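Alpha-1,3-glucanase (Streptomyces thermodiastaticus, PDB 7C7D) hydrolyses alpha-1,3-glucan as a thermostable glycoside hydrolase of family GH87, the chain here being its catalytic unit. Local coordinates at residues A[342-356]-A[366-380]. Sequence-based numbering, arbitrary orientation.
Sequences VENNRILDTTADGLN and VRDNFLRNQGDDALA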
ATOM      1  N   VAL A 342      -2.748  12.359   6.976  1.00 11.33           N
ATOM      2  CA  VAL A 342      -2.550  10.963   7.356  1.00 11.42           C
ATOM      3  C   VAL A 342      -1.063  10.694   7.183  1.00 11.44           C
ATOM      4  O   VAL A 342      -0.573  10.607   6.052  1.00 11.59           O
ATOM      5  CB  VAL A 342      -3.398  10.021   6.488  1.00 11.65           C
ATOM      6  CG1 VAL A 342      -3.092   8.571   6.811  1.00 11.92           C
ATOM      7  CG2 VAL A 342      -4.889  10.317   6.664  1.00 13.11           C
ATOM      8  N   GLU A 343      -0.326  10.603   8.290  1.00 11.72           N
ATOM      9  CA  GLU A 343       1.126  10.579   8.197  1.00 12.07           C
ATOM     10  C   GLU A 343       1.746   9.654   9.233  1.00 12.14           C
ATOM     11  O   GLU A 343       1.242   9.497  10.348  1.00 13.00           O
ATOM     12  CB  GLU A 343       1.722  11.990   8.360  1.00 14.20           C
ATOM     13  CG  GLU A 343       1.453  12.575   9.739  1.00 16.96           C
ATOM     14  CD  GLU A 343       1.927  14.008   9.896  1.00 20.68           C
ATOM     15  OE1 GLU A 343       2.611  14.534   8.995  1.00 21.99           O
ATOM     16  OE2 GLU A 343       1.599  14.614  10.938  1.00 23.98           O
ATOM     17  N   ASN A 344       2.871   9.058   8.848  1.00 12.19           N
ATOM     18  CA  ASN A 344       3.690   8.262   9.764  0.68 12.70           C
ATOM     19  C   ASN A 344       2.909   7.096  10.360  1.00 12.34           C
ATOM     20  O   ASN A 344       2.994   6.817  11.558  1.00 13.24           O
ATOM     21  CB  ASN A 344       4.331   9.118  10.857  0.68 14.80           C
ATOM     22  CG  ASN A 344       5.175  10.229  10.290  0.68 16.97           C
ATOM     23  OD1 ASN A 344       4.879  11.405  10.484  0.68 22.61           O
ATOM     24  ND2 ASN A 344       6.229   9.863   9.574  0.68 16.84           N
ATOM     25  N   ASN A 345       2.147   6.406   9.516  1.00 11.54           N
ATOM     26  CA  ASN A 345       1.392   5.232   9.928  1.00 11.54           C
ATOM     27  C   ASN A 345       1.907   4.005   9.193  1.00 10.90           C
ATOM     28  O   ASN A 345       2.589   4.105   8.170  1.00 11.60           O
ATOM     29  CB  ASN A 345      -0.097   5.388   9.621  1.00 12.06           C
ATOM     30  CG  ASN A 345      -0.678   6.653  10.203  1.00 11.22           C
ATOM     31  OD1 ASN A 345      -0.783   6.790  11.416  1.00 12.19           O
ATOM     32  ND2 ASN A 345      -1.052   7.590   9.341  1.00 11.74           N
ATOM     33  N   ARG A 346       1.554   2.843   9.732  1.00 11.45           N
ATOM     34  CA  ARG A 346       1.749   1.560   9.078  1.00 11.55           C
ATOM     35  C   ARG A 346       0.377   0.971   8.807  1.00 11.90           C
ATOM     36  O   ARG A 346      -0.472   0.935   9.706  1.00 13.80           O
ATOM     37  CB  ARG A 346       2.534   0.590   9.961  1.00 13.84           C
ATOM     38  CG  ARG A 346       3.684   1.216  10.693  1.00 15.51           C
ATOM     39  CD  ARG A 346       4.794   1.628   9.740  1.00 15.31           C
ATOM     40  NE  ARG A 346       5.773   2.441  10.455  1.00 18.02           N
ATOM     41  CZ  ARG A 346       6.651   1.947  11.324  1.00 18.83           C
ATOM     42  NH1 ARG A 346       6.697   0.640  11.556  1.00 19.45           N
ATOM     43  NH2 ARG A 346       7.483   2.757  11.961  1.00 19.58           N
ATOM     44  N   ILE A 347       0.154   0.530   7.573  1.00 11.33           N
ATOM     45  CA  ILE A 347      -1.086  -0.131   7.191  1.00 10.65           C
ATOM     46  C   ILE A 347      -0.683  -1.460   6.567  1.00 11.02           C
ATOM     47  O   ILE A 347      -0.089  -1.489   5.481  1.00 11.85           O
ATOM     48  CB  ILE A 347      -1.934   0.720   6.232  1.00 11.78           C
ATOM     49  CG1 ILE A 347      -2.240   2.080   6.869  1.00 13.75           C
ATOM     50  CG2 ILE A 347      -3.236   0.000   5.888  1.00 13.84           C
ATOM     51  CD1 ILE A 347      -2.882   3.094   5.927  1.00 14.66           C
ATOM     52  N   LEU A 348      -0.983  -2.560   7.261  1.00 11.68           N
ATOM     53  CA  LEU A 348      -0.477  -3.875   6.900  1.00 11.94           C
ATOM     54  C   LEU A 348      -1.625  -4.861   6.853  1.00 10.84           C
ATOM     55  O   LEU A 348      -2.517  -4.831   7.707  1.00 12.29           O
ATOM     56  CB  LEU A 348       0.505  -4.397   7.946  1.00 14.35           C
ATOM     57  CG  LEU A 348       1.587  -3.411   8.354  1.00 17.67           C
ATOM     58  CD1 LEU A 348       2.356  -3.959   9.522  1.00 20.66           C
ATOM     59  CD2 LEU A 348       2.501  -3.174   7.184  1.00 18.17           C
ATOM     60  N   ASP A 349      -1.573  -5.774   5.887  1.00 11.05           N
ATOM     61  CA  ASP A 349      -2.458  -6.941   5.878  1.00 10.57           C
ATOM     62  C   ASP A 349      -3.933  -6.521   5.906  1.00 10.69           C
ATOM     63  O   ASP A 349      -4.665  -6.758   6.874  1.00 12.03           O
ATOM     64  CB  ASP A 349      -2.166  -7.877   7.063  1.00 12.21           C
ATOM     65  CG  ASP A 349      -0.709  -8.275   7.178  1.00 12.74           C
ATOM     66  OD1 ASP A 349      -0.057  -8.542   6.145  1.00 13.20           O
ATOM     67  OD2 ASP A 349      -0.225  -8.359   8.327  1.00 14.45           O
ATOM     68  N   THR A 350      -4.361  -5.887   4.821  1.00 10.98           N
ATOM     69  CA  THR A 350      -5.758  -5.511   4.668  1.00 11.24           C
ATOM     70  C   THR A 350      -6.332  -6.271   3.484  1.00 10.94           C
ATOM     71  O   THR A 350      -5.640  -6.500   2.494  1.00 11.80           O
ATOM     72  CB  THR A 350      -5.930  -3.986   4.494  1.00 12.08           C
ATOM     73  OG1 THR A 350      -5.212  -3.533   3.338  1.00 12.28           O
ATOM     74  CG2 THR A 350      -5.409  -3.227   5.715  1.00 12.51           C
ATOM     75  N   THR A 351      -7.590  -6.698   3.587  1.00 11.13           N
ATOM     76  CA  THR A 351      -8.135  -7.500   2.496  1.00 11.60           C
ATOM     77  C   THR A 351      -8.597  -6.666   1.309  1.00 11.49           C
ATOM     78  O   THR A 351      -8.896  -7.235   0.253  1.00 12.77           O
ATOM     79  CB  THR A 351      -9.246  -8.428   2.981  1.00 12.32           C
ATOM     80  OG1 THR A 351     -10.303  -7.644   3.542  1.00 13.18           O
ATOM     81  CG2 THR A 351      -8.712  -9.412   4.012  1.00 14.17           C
ATOM     82  N   ALA A 352      -8.636  -5.342   1.445  1.00 11.39           N
ATOM     83  CA  ALA A 352      -8.886  -4.451   0.321  1.00 11.76           C
ATOM     84  C   ALA A 352      -7.901  -3.284   0.399  1.00 11.26           C
ATOM     85  O   ALA A 352      -6.757  -3.475   0.831  1.00 11.63           O
ATOM     86  CB  ALA A 352     -10.351  -3.997   0.280  1.00 13.14           C
ATOM     87  N   ASP A 353      -8.310  -2.089  -0.028  1.00 12.00           N
ATOM     88  CA  ASP A 353      -7.386  -0.964  -0.136  1.00 11.52           C
ATOM     89  C   ASP A 353      -6.801  -0.580   1.220  1.00 11.13           C
ATOM     90  O   ASP A 353      -7.427  -0.738   2.270  1.00 12.26           O
ATOM     91  CB  ASP A 353      -8.119   0.274  -0.670  1.00 12.21           C
ATOM     92  CG  ASP A 353      -8.496   0.186  -2.146  1.00 15.19           C
ATOM     93  OD1 ASP A 353      -8.441  -0.895  -2.759  1.00 18.94           O
ATOM     94  OD2 ASP A 353      -8.859   1.241  -2.699  1.00 16.23           O
ATOM     95  N   GLY A 354      -5.607   0.013   1.186  1.00 10.60           N
ATOM     96  CA  GLY A 354      -5.077   0.605   2.402  1.00 10.87           C
ATOM     97  C   GLY A 354      -5.815   1.874   2.785  1.00 10.36           C
ATOM     98  O   GLY A 354      -6.281   2.027   3.921  1.00 11.37           O
ATOM     99  N   LEU A 355      -5.921   2.808   1.845  1.00 10.58           N
ATOM    100  CA  LEU A 355      -6.654   4.045   2.040  1.00 10.30           C
ATOM    101  C   LEU A 355      -7.277   4.426   0.707  1.00 10.70           C
ATOM    102  O   LEU A 355      -6.628   4.329  -0.337  1.00 11.29           O
ATOM    103  CB  LEU A 355      -5.723   5.165   2.536  1.00 11.40           C
ATOM    104  CG  LEU A 355      -6.287   6.587   2.634  1.00 12.10           C
ATOM    105  CD1 LEU A 355      -5.575   7.367   3.740  1.00 12.84           C
ATOM    106  CD2 LEU A 355      -6.162   7.343   1.306  1.00 13.00           C
ATOM    107  N   ASN A 356      -8.528   4.877   0.755  1.00 10.60           N
ATOM    108  CA  ASN A 356      -9.229   5.358  -0.425  1.00 11.11           C
ATOM    109  C   ASN A 356      -9.890   6.687  -0.107  1.00 11.26           C
ATOM    110  O   ASN A 356     -10.686   6.778   0.829  1.00 12.94           O
ATOM    111  CB  ASN A 356     -10.278   4.342  -0.878  1.00 14.09           C
ATOM    112  CG  ASN A 356     -10.785   4.619  -2.278  1.00 18.12           C
ATOM    113  OD1 ASN A 356     -10.769   5.759  -2.737  1.00 20.43           O
ATOM    114  ND2 ASN A 356     -11.209   3.575  -2.975  1.00 21.08           N
ATOM    115  N   VAL A 366      -1.563  12.527   2.363  1.00 10.44           N
ATOM    116  CA  VAL A 366      -1.219  11.195   2.847  1.00 10.82           C
ATOM    117  C   VAL A 366       0.278  11.046   2.614  1.00 10.48           C
ATOM    118  O   VAL A 366       0.718  10.952   1.461  1.00 11.16           O
ATOM    119  CB  VAL A 366      -2.012  10.106   2.109  1.00 10.90           C
ATOM    120  CG1 VAL A 366      -1.641   8.709   2.613  1.00 11.16           C
ATOM    121  CG2 VAL A 366      -3.521  10.364   2.259  1.00 11.92           C
ATOM    122  N   ARG A 367       1.067  11.070   3.692  1.00 10.72           N
ATOM    123  CA  ARG A 367       2.518  11.133   3.549  1.00 10.98           C
ATOM    124  C   ARG A 367       3.241  10.285   4.590  1.00 10.83           C
ATOM    125  O   ARG A 367       2.783  10.120   5.723  1.00 11.50           O
ATOM    126  CB  ARG A 367       3.038  12.578   3.625  1.00 13.16           C
ATOM    127  CG  ARG A 367       2.878  13.238   4.979  1.00 14.33           C
ATOM    128  CD  ARG A 367       3.432  14.657   5.001  1.00 16.58           C
ATOM    129  NE  ARG A 367       3.107  15.301   6.268  1.00 17.66           N
ATOM    130  CZ  ARG A 367       2.784  16.584   6.402  1.00 19.51           C
ATOM    131  NH1 ARG A 367       2.758  17.382   5.340  1.00 22.86           N
ATOM    132  NH2 ARG A 367       2.489  17.071   7.602  1.00 21.82           N
ATOM    133  N   ASP A 368       4.399   9.758   4.192  1.00 11.19           N
ATOM    134  CA  ASP A 368       5.299   9.068   5.114  1.00 11.63           C
ATOM    135  C   ASP A 368       4.646   7.862   5.780  1.00 11.05           C
ATOM    136  O   ASP A 368       4.900   7.572   6.949  1.00 12.95           O
ATOM    137  CB  ASP A 368       5.896  10.028   6.138  1.00 14.31           C
ATOM    138  CG  ASP A 368       6.873  10.976   5.505  1.00 18.57           C
ATOM    139  OD1 ASP A 368       7.912  10.500   5.002  1.00 18.85           O
ATOM    140  OD2 ASP A 368       6.588  12.187   5.483  1.00 24.35           O
ATOM    141  N   ASN A 369       3.807   7.152   5.027  1.00 10.61           N
ATOM    142  CA  ASN A 369       3.208   5.918   5.498  1.00 10.71           C
ATOM    143  C   ASN A 369       3.873   4.725   4.831  1.00 10.65           C
ATOM    144  O   ASN A 369       4.434   4.827   3.736  1.00 11.23           O
ATOM    145  CB  ASN A 369       1.710   5.889   5.190  1.00 10.98           C
ATOM    146  CG  ASN A 369       0.981   7.063   5.799  1.00 10.51           C
ATOM    147  OD1 ASN A 369       0.767   7.113   7.007  1.00 11.41           O
ATOM    148  ND2 ASN A 369       0.603   8.021   4.966  1.00 11.16           N
ATOM    149  N   PHE A 370       3.794   3.587   5.514  1.00 10.34           N
ATOM    150  CA  PHE A 370       4.266   2.313   4.992  1.00 10.06           C
ATOM    151  C   PHE A 370       3.071   1.389   4.824  1.00  9.75           C
ATOM    152  O   PHE A 370       2.305   1.190   5.777  1.00 11.16           O
ATOM    153  CB  PHE A 370       5.275   1.670   5.944  1.00 10.81           C
ATOM    154  CG  PHE A 370       5.780   0.343   5.467  1.00 11.12           C
ATOM    155  CD1 PHE A 370       6.661   0.277   4.404  1.00 12.04           C
ATOM    156  CD2 PHE A 370       5.342  -0.844   6.043  1.00 13.15           C
ATOM    157  CE1 PHE A 370       7.121  -0.934   3.935  1.00 13.87           C
ATOM    158  CE2 PHE A 370       5.804  -2.065   5.573  1.00 13.98           C
ATOM    159  CZ  PHE A 370       6.694  -2.112   4.524  1.00 14.06           C
ATOM    160  N   LEU A 371       2.922   0.824   3.623  1.00  9.73           N
ATOM    161  CA  LEU A 371       1.799  -0.044   3.282  1.00  9.53           C
ATOM    162  C   LEU A 371       2.337  -1.337   2.690  1.00 10.14           C
ATOM    163  O   LEU A 371       3.051  -1.308   1.681  1.00 11.16           O
ATOM    164  CB  LEU A 371       0.864   0.647   2.284  1.00 10.56           C
ATOM    165  CG  LEU A 371       0.154   1.897   2.832  1.00 10.82           C
ATOM    166  CD1 LEU A 371       0.802   3.200   2.333  1.00 12.55           C
ATOM    167  CD2 LEU A 371      -1.321   1.854   2.472  1.00 11.87           C
ATOM    168  N   ARG A 372       2.003  -2.472   3.323  1.00  9.97           N
ATOM    169  CA  ARG A 372       2.391  -3.786   2.836  1.00 10.00           C
ATOM    170  C   ARG A 372       1.173  -4.698   2.836  1.00  9.65           C
ATOM    171  O   ARG A 372       0.408  -4.722   3.803  1.00 10.34           O
ATOM    172  CB  ARG A 372       3.478  -4.405   3.729  1.00 10.77           C
ATOM    173  CG  ARG A 372       3.845  -5.839   3.373  1.00 10.94           C
ATOM    174  CD  ARG A 372       4.859  -6.433   4.347  1.00 12.73           C
ATOM    175  NE  ARG A 372       6.220  -5.928   4.130  1.00 12.75           N
ATOM    176  CZ  ARG A 372       7.089  -5.711   5.109  1.00 12.99           C
ATOM    177  NH1 ARG A 372       6.740  -5.927   6.367  1.00 13.96           N
ATOM    178  NH2 ARG A 372       8.305  -5.255   4.830  1.00 13.50           N
ATOM    179  N   ASN A 373       1.009  -5.468   1.762  1.00  9.98           N
ATOM    180  CA  ASN A 373       0.024  -6.558   1.722  1.00 10.58           C
ATOM    181  C   ASN A 373      -1.420  -6.047   1.802  1.00 10.53           C
ATOM    182  O   ASN A 373      -2.228  -6.524   2.604  1.00 10.99           O
ATOM    183  CB  ASN A 373       0.303  -7.629   2.787  1.00 11.11           C
ATOM    184  CG  ASN A 373      -0.492  -8.912   2.570  1.00 11.43           C
ATOM    185  OD1 ASN A 373      -0.855  -9.260   1.444  1.00 11.68           O
ATOM    186  ND2 ASN A 373      -0.743  -9.632   3.661  1.00 12.50           N
ATOM    187  N   GLN A 374      -1.739  -5.069   0.954  1.00  9.96           N
ATOM    188  CA  GLN A 374      -3.117  -4.673   0.716  1.00 10.17           C
ATOM    189  C   GLN A 374      -3.738  -5.634  -0.288  1.00 10.71           C
ATOM    190  O   GLN A 374      -3.035  -6.251  -1.090  1.00 12.81           O
ATOM    191  CB  GLN A 374      -3.168  -3.239   0.175  1.00 10.69           C
ATOM    192  CG  GLN A 374      -3.066  -2.167   1.245  1.00 11.00           C
ATOM    193  CD  GLN A 374      -1.885  -2.369   2.179  1.00 10.94           C
ATOM    194  OE1 GLN A 374      -0.726  -2.167   1.791  1.00 10.98           O
ATOM    195  NE2 GLN A 374      -2.164  -2.766   3.419  1.00 11.64           N
ATOM    196  N   GLY A 375      -5.062  -5.771  -0.238  1.00 11.17           N
ATOM    197  CA  GLY A 375      -5.767  -6.679  -1.122  1.00 11.74           C
ATOM    198  C   GLY A 375      -6.305  -6.059  -2.394  1.00 13.40           C
ATOM    199  O   GLY A 375      -7.064  -6.706  -3.122  1.00 14.73           O
ATOM    200  N   ASP A 376      -5.955  -4.813  -2.670  1.00 12.37           N
ATOM    201  CA  ASP A 376      -6.394  -4.057  -3.832  1.00 13.13           C
ATOM    202  C   ASP A 376      -5.513  -2.811  -3.820  1.00 12.54           C
ATOM    203  O   ASP A 376      -4.500  -2.806  -3.114  1.00 13.95           O
ATOM    204  CB  ASP A 376      -7.881  -3.730  -3.680  1.00 13.91           C
ATOM    205  CG  ASP A 376      -8.589  -3.541  -5.010  1.00 15.89           C
ATOM    206  OD1 ASP A 376      -8.115  -2.741  -5.840  1.00 16.61           O
ATOM    207  OD2 ASP A 376      -9.636  -4.191  -5.224  1.00 19.24           O
ATOM    208  N   ASP A 377      -5.884  -1.760  -4.543  1.00 12.51           N
ATOM    209  CA  ASP A 377      -5.093  -0.530  -4.612  1.00 12.02           C
ATOM    210  C   ASP A 377      -4.586  -0.145  -3.230  1.00 12.46           C
ATOM    211  O   ASP A 377      -5.376   0.037  -2.302  1.00 14.72           O
ATOM    212  CB  ASP A 377      -5.971   0.610  -5.125  1.00 13.13           C
ATOM    213  CG  ASP A 377      -6.394   0.449  -6.565  1.00 12.80           C
ATOM    214  OD1 ASP A 377      -5.611  -0.056  -7.390  1.00 13.32           O
ATOM    215  OD2 ASP A 377      -7.527   0.877  -6.875  1.00 14.95           O
ATOM    216  N   ALA A 378      -3.269   0.021  -3.081  1.00 10.89           N
ATOM    217  CA  ALA A 378      -2.765   0.334  -1.746  1.00 10.81           C
ATOM    218  C   ALA A 378      -3.242   1.707  -1.297  1.00  9.87           C
ATOM    219  O   ALA A 378      -3.790   1.854  -0.196  1.00 10.84           O
ATOM    220  CB  ALA A 378      -1.243   0.213  -1.678  1.00 11.34           C
ATOM    221  N   LEU A 379      -3.062   2.717  -2.153  1.00  9.42           N
ATOM    222  CA  LEU A 379      -3.614   4.053  -1.964  1.00 10.18           C
ATOM    223  C   LEU A 379      -4.413   4.401  -3.205  1.00 10.35           C
ATOM    224  O   LEU A 379      -3.917   4.238  -4.324  1.00 11.22           O
ATOM    225  CB  LEU A 379      -2.506   5.096  -1.787  1.00 10.28           C
ATOM    226  CG  LEU A 379      -1.600   4.949  -0.571  1.00 10.56           C
ATOM    227  CD1 LEU A 379      -0.552   6.068  -0.591  1.00 12.18           C
ATOM    228  CD2 LEU A 379      -2.397   4.995   0.720  1.00 11.18           C
ATOM    229  N   ALA A 380      -5.638   4.877  -3.014  1.00 10.15           N
ATOM    230  CA  ALA A 380      -6.487   5.217  -4.141  1.00  9.99           C
ATOM    231  C   ALA A 380      -7.225   6.520  -3.886  1.00 10.00           C
ATOM    232  O   ALA A 380      -7.525   6.879  -2.742  1.00 11.23           O
ATOM    233  CB  ALA A 380      -7.518   4.115  -4.432  1.00 12.17           C
TER
HETATM  234  O   HOH W   1       2.146  17.127  10.928  1.00 49.58           O
HETATM  235  O   HOH W   2       5.367  13.449   7.643  1.00 50.26           O
HETATM  236  O   HOH W   3       7.342   6.944   9.183  1.00 35.13           O
HETATM  237  O   HOH W   4      -8.696  -8.592  -2.085  1.00 15.71           O
HETATM  238  O   HOH W   5      -9.589   1.149  -5.179  1.00 18.51           O
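The side-chain oxygen OD1 of N369 takes two bonds from N345, one from the backbone N at 2.9 Å and one from ND2 at 3.0 Å, the two donors arriving from opposite faces of the carbonyl plane. The other end of the same amide is used as well: N369 ND2 gives a nearly straight bond (171°) to V342 O, which it meets from above the carbonyl plane, while R367 N approaches that oxygen almost head-on. With CG anti to the carbonyl carbon in both asparagines, their amides lie side by side, their planes only 7° apart, and N345 OD1 passes the pattern on to M322 N in the preceding coil. Such hydrogen-bonded asparagines in line belong to a right-handed parallel beta-helix of the pectate lyase type, where residues 342-356 and 366-380 are successive coils in parallel register. Were N369 an alanine, N345 N and ND2 would probably both lose their shared acceptor, and V342 O would be left with R367 N alone of its two donors in this turn. Beside these amides, R367 approaches E343 side-on, NE and NH2 both 2.9 Å from OE1, and a water donates to E343 OE2 and is only weakly reached by R367 NH2. At the next corner the donor is again the later coil, N373 ND2 reaching D349 OD1 at 2.8 Å; D349 OD2 is held by Q325 and N164. Q374, bent at chi2 (51°), brings its amide toward 342-356, and NE2 bonds T350 OG1 at 3.1 Å. That hydroxyl in turn donates to A352 O, which G375 N reaches from the opposite face. Further on, L355 CB packs 3.8 Å from L379 CD2, and one water bridges the carboxylates of D353 and D377 through their OD2 atoms.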